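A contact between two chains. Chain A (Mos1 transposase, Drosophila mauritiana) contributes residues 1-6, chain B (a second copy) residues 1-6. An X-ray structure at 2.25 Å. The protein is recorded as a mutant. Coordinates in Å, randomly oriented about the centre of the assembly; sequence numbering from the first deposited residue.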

ATOM      1  N   TRP A   1       4.564  -0.379  -7.056  1.00 95.36           N
ATOM      2  CA  TRP A   1       4.833  -0.587  -5.601  1.00 95.21           C
ATOM      3  C   TRP A   1       5.296   0.692  -4.856  1.00 94.63           C
ATOM      4  O   TRP A   1       4.451   1.559  -4.522  1.00 94.76           O
ATOM      5  N   VAL A   2       6.615   0.800  -4.602  1.00 93.32           N
ATOM      6  CA  VAL A   2       7.213   1.881  -3.752  1.00 91.74           C
ATOM      7  C   VAL A   2       6.836   3.332  -4.177  1.00 89.82           C
ATOM      8  O   VAL A   2       6.445   3.532  -5.331  1.00 89.77           O
ATOM      9  N   PRO A   3       6.962   4.327  -3.275  1.00 87.63           N
ATOM     10  CA  PRO A   3       6.177   5.581  -3.413  1.00 85.06           C
ATOM     11  C   PRO A   3       6.722   6.519  -4.491  1.00 82.03           C
ATOM     12  O   PRO A   3       7.891   6.934  -4.399  1.00 81.83           O
ATOM     13  N   HIS A   4       5.875   6.822  -5.489  1.00 77.78           N
ATOM     14  CA  HIS A   4       6.174   7.747  -6.599  1.00 73.90           C
ATOM     15  C   HIS A   4       6.975   8.937  -6.105  1.00 70.22           C
ATOM     16  O   HIS A   4       6.649   9.569  -5.094  1.00 70.01           O
ATOM     17  N   GLU A   5       8.043   9.258  -6.799  1.00 65.47           N
ATOM     18  CA  GLU A   5       8.778  10.424  -6.363  1.00 60.92           C
ATOM     19  C   GLU A   5       8.195  11.654  -7.108  1.00 56.02           C
ATOM     20  O   GLU A   5       8.191  11.726  -8.368  1.00 55.32           O
ATOM     21  N   LEU A   6       7.613  12.565  -6.327  1.00 49.37           N
ATOM     22  CA  LEU A   6       7.005  13.755  -6.913  1.00 44.23           C
ATOM     23  C   LEU A   6       8.074  14.643  -7.562  1.00 42.09           C
ATOM     24  O   LEU A   6       9.183  14.777  -7.077  1.00 41.98           O
TER
ATOM     25  N   TRP B   1       3.374   7.519  -1.685  1.00 95.36           N
ATOM     26  CA  TRP B   1       2.099   6.822  -2.032  1.00 95.21           C
ATOM     27  C   TRP B   1       2.160   6.015  -3.355  1.00 94.63           C
ATOM     28  O   TRP B   1       2.719   4.890  -3.373  1.00 94.76           O
ATOM     29  N   VAL B   2       1.594   6.584  -4.437  1.00 93.32           N
ATOM     30  CA  VAL B   2       1.416   5.880  -5.750  1.00 91.74           C
ATOM     31  C   VAL B   2       2.717   5.261  -6.342  1.00 89.82           C
ATOM     32  O   VAL B   2       3.809   5.691  -5.961  1.00 89.77           O
ATOM     33  N   PRO B   3       2.609   4.282  -7.264  1.00 87.63           N
ATOM     34  CA  PRO B   3       3.722   3.323  -7.487  1.00 85.06           C
ATOM     35  C   PRO B   3       4.882   3.919  -8.287  1.00 82.03           C
ATOM     36  O   PRO B   3       4.666   4.361  -9.429  1.00 81.83           O
ATOM     37  N   HIS B   4       6.076   3.928  -7.671  1.00 77.78           N
ATOM     38  CA  HIS B   4       7.335   4.403  -8.276  1.00 73.90           C
ATOM     39  C   HIS B   4       7.412   4.004  -9.738  1.00 70.22           C
ATOM     40  O   HIS B   4       7.162   2.854 -10.114  1.00 70.01           O
ATOM     41  N   GLU B   5       7.748   4.946 -10.590  1.00 65.47           N
ATOM     42  CA  GLU B   5       7.876   4.556 -11.975  1.00 60.92           C
ATOM     43  C   GLU B   5       9.348   4.126 -12.210  1.00 56.02           C
ATOM     44  O   GLU B   5      10.311   4.917 -12.005  1.00 55.32           O
ATOM     45  N   LEU B   6       9.518   2.844 -12.537  1.00 49.37           N
ATOM     46  CA  LEU B   6      10.859   2.314 -12.758  1.00 44.23           C
ATOM     47  C   LEU B   6      11.500   2.963 -13.992  1.00 42.09           C
ATOM     48  O   LEU B   6      10.851   3.243 -14.984  1.00 41.98           O
TER

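Two extended copies of one segment cross at nearly a right angle (88° end to end) about an exact two-fold axis, in a small contact held by a reciprocal pair of backbone hydrogen bonds, with side chains filling in around them. His B4 N donates to Val A2 O and His A4 N to Val B2 O, each at 2.4 Å from N to O, a very short distance, with an N-H...O angle of 159°. These two bonds make a single beta bridge between Pro A3 and Pro B3, whose CA atoms lie 5.3 Å apart; neither stretch forms a regular strand. As a ring-closed residue, each proline has no amide hydrogen to give, but its CA lends weaker support: Pro B3 CA lies 3.5 Å from Trp A1 O and 3.5 Å from Val A2 O, and the symmetry mate repeats both CA-H...O contacts.

In residues 1 to 5 of either copy, no CA-to-CB bond points toward the partner. CA-to-CB runs sideways at Val A2, His A4 and Glu A5, and away at Trp A1 and Pro A3, as in the second copy. His A4 and His B4 are buried and have the most area covered by the opposing stretch. Each is t at chi1, with chi2 at 95°, and its CB meets the valine across the axis: Val A2 CG2 is 3.8 Å from His B4 CB, with Val A2 in the m rotamer; the same two residues are joined by the Val A2 O to His B4 N hydrogen bond. Pro B3 O sits at the edge of the His A4 ring, near its plane. Glu B5, t at chi1, approaches that ring obliquely, its OE1 4.5 Å from the ring carbon His A4 CE1 and farther from both ring nitrogens, so the two side chains make no hydrogen bond or salt bridge; His A4 NE2 is satisfied elsewhere in the structure.

The prolines, with C-gamma endo pucker, point away overall, yet CB still touches the other chain: Pro B3 CB is 3.2 Å from Trp A1 N, and Pro A3 CB is equally near Trp B1 N. The tryptophan side chains take no part in this packing, coming no nearer than 5.6 Å to the other stretch, with chi1 at -108°, between wells. Their backbone carbonyls do contribute. Trp A1 O and Trp B1 O lie 3.9 Å apart, and two waters bridge them, each donating to both oxygens: water 1 at 2.6 Å from Trp A1 O and 3.1 Å from Trp B1 O, water 2 with these distances exchanged. Leu A6 and Leu B6 lie out of reach.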

ATOM      1  CB  TRP A   1       5.824  -1.735  -5.394  1.00 95.45           C
ATOM      2  CG  TRP A   1       5.229  -3.005  -4.822  1.00 96.42           C
ATOM      3  CD1 TRP A   1       4.765  -4.083  -5.531  1.00 96.78           C
ATOM      4  CD2 TRP A   1       5.072  -3.353  -3.415  1.00 97.56           C
ATOM      5  NE1 TRP A   1       4.327  -5.065  -4.669  1.00 97.61           N
ATOM      6  CE2 TRP A   1       4.502  -4.654  -3.367  1.00 97.57           C
ATOM      7  CE3 TRP A   1       5.339  -2.693  -2.192  1.00 97.19           C
ATOM      8  CZ2 TRP A   1       4.199  -5.313  -2.146  1.00 95.98           C
ATOM      9  CZ3 TRP A   1       5.044  -3.359  -0.979  1.00 96.35           C
ATOM     10  CH2 TRP A   1       4.475  -4.651  -0.976  1.00 95.78           C
ATOM     11  CB  VAL A   2       8.759   1.719  -3.565  1.00 92.10           C
ATOM     12  CG1 VAL A   2       9.077   0.808  -2.339  1.00 92.29           C
ATOM     13  CG2 VAL A   2       9.412   1.234  -4.840  1.00 91.74           C
ATOM     14  CB  PRO A   3       6.273   6.242  -2.022  1.00 85.81           C
ATOM     15  CG  PRO A   3       7.369   5.442  -1.221  1.00 87.16           C
ATOM     16  CD  PRO A   3       7.906   4.378  -2.131  1.00 87.62           C
ATOM     17  CB  HIS A   4       4.881   8.258  -7.288  1.00 74.64           C
ATOM     18  CG  HIS A   4       5.140   9.138  -8.473  1.00 76.45           C
ATOM     19  ND1 HIS A   4       5.161   8.660  -9.770  1.00 78.88           N
ATOM     20  CD2 HIS A   4       5.420  10.463  -8.558  1.00 78.31           C
ATOM     21  CE1 HIS A   4       5.436   9.653 -10.601  1.00 79.37           C
ATOM     22  NE2 HIS A   4       5.605  10.756  -9.890  1.00 79.44           N
ATOM     23  CB  GLU A   5      10.285  10.172  -6.494  1.00 61.87           C
ATOM     24  CG  GLU A   5      11.203  11.386  -6.572  1.00 65.99           C
ATOM     25  CD  GLU A   5      12.210  11.219  -7.710  1.00 70.63           C
ATOM     26  OE1 GLU A   5      12.692  10.056  -7.909  1.00 70.84           O
ATOM     27  OE2 GLU A   5      12.489  12.231  -8.415  1.00 69.48           O
ATOM     28  CB  LEU A   6       6.167  14.489  -5.878  1.00 41.83           C
ATOM     29  CG  LEU A   6       4.836  13.796  -5.530  1.00 40.17           C
ATOM     30  CD1 LEU A   6       4.330  14.235  -4.218  1.00 35.35           C
ATOM     31  CD2 LEU A   6       3.734  14.042  -6.585  1.00 38.82           C
TER
ATOM     32  CB  TRP B   1       0.930   7.809  -2.042  1.00 95.45           C
ATOM     33  CG  TRP B   1      -0.043   7.670  -0.889  1.00 96.42           C
ATOM     34  CD1 TRP B   1      -0.010   8.359   0.296  1.00 96.78           C
ATOM     35  CD2 TRP B   1      -1.222   6.816  -0.824  1.00 97.56           C
ATOM     36  NE1 TRP B   1      -1.076   7.989   1.089  1.00 97.61           N
ATOM     37  CE2 TRP B   1      -1.839   7.050   0.435  1.00 97.57           C
ATOM     38  CE3 TRP B   1      -1.811   5.867  -1.693  1.00 97.19           C
ATOM     39  CZ2 TRP B   1      -3.019   6.375   0.847  1.00 95.98           C
ATOM     40  CZ3 TRP B   1      -2.992   5.205  -1.281  1.00 96.35           C
ATOM     41  CH2 TRP B   1      -3.571   5.465  -0.020  1.00 95.78           C
ATOM     42  CB  VAL B   2       0.660   6.754  -6.808  1.00 92.10           C
ATOM     43  CG1 VAL B   2      -0.883   6.562  -6.683  1.00 92.29           C
ATOM     44  CG2 VAL B   2       1.080   8.203  -6.713  1.00 91.74           C
ATOM     45  CB  PRO B   3       3.069   2.162  -8.265  1.00 85.81           C
ATOM     46  CG  PRO B   3       1.638   2.660  -8.697  1.00 87.16           C
ATOM     47  CD  PRO B   3       1.487   4.071  -8.212  1.00 87.62           C
ATOM     48  CB  HIS B   4       8.578   3.849  -7.532  1.00 74.64           C
ATOM     49  CG  HIS B   4       9.879   4.371  -8.064  1.00 76.45           C
ATOM     50  ND1 HIS B   4      10.532   5.456  -7.510  1.00 78.88           N
ATOM     51  CD2 HIS B   4      10.634   3.978  -9.120  1.00 78.31           C
ATOM     52  CE1 HIS B   4      11.635   5.703  -8.198  1.00 79.37           C
ATOM     53  NE2 HIS B   4      11.717   4.825  -9.184  1.00 79.44           N
ATOM     54  CB  GLU B   5       7.311   5.656 -12.883  1.00 61.87           C
ATOM     55  CG  GLU B   5       7.781   5.690 -14.332  1.00 65.99           C
ATOM     56  CD  GLU B   5       8.170   7.113 -14.732  1.00 70.63           C
ATOM     57  OE1 GLU B   5       7.460   8.071 -14.282  1.00 70.84           O
ATOM     58  OE2 GLU B   5       9.193   7.271 -15.460  1.00 69.48           O
ATOM     59  CB  LEU B   6      10.825   0.795 -12.833  1.00 41.83           C
ATOM     60  CG  LEU B   6      10.608   0.097 -11.478  1.00 40.17           C
ATOM     61  CD1 LEU B   6      10.086  -1.269 -11.656  1.00 35.35           C
ATOM     62  CD2 LEU B   6      11.897   0.019 -10.627  1.00 38.82           C
TER
HETATM   63  O   HOH W   1       1.924   2.228  -4.650  1.00 66.69           O
HETATM   64  O   HOH W   2       4.065   3.159  -1.945  1.00 66.69           O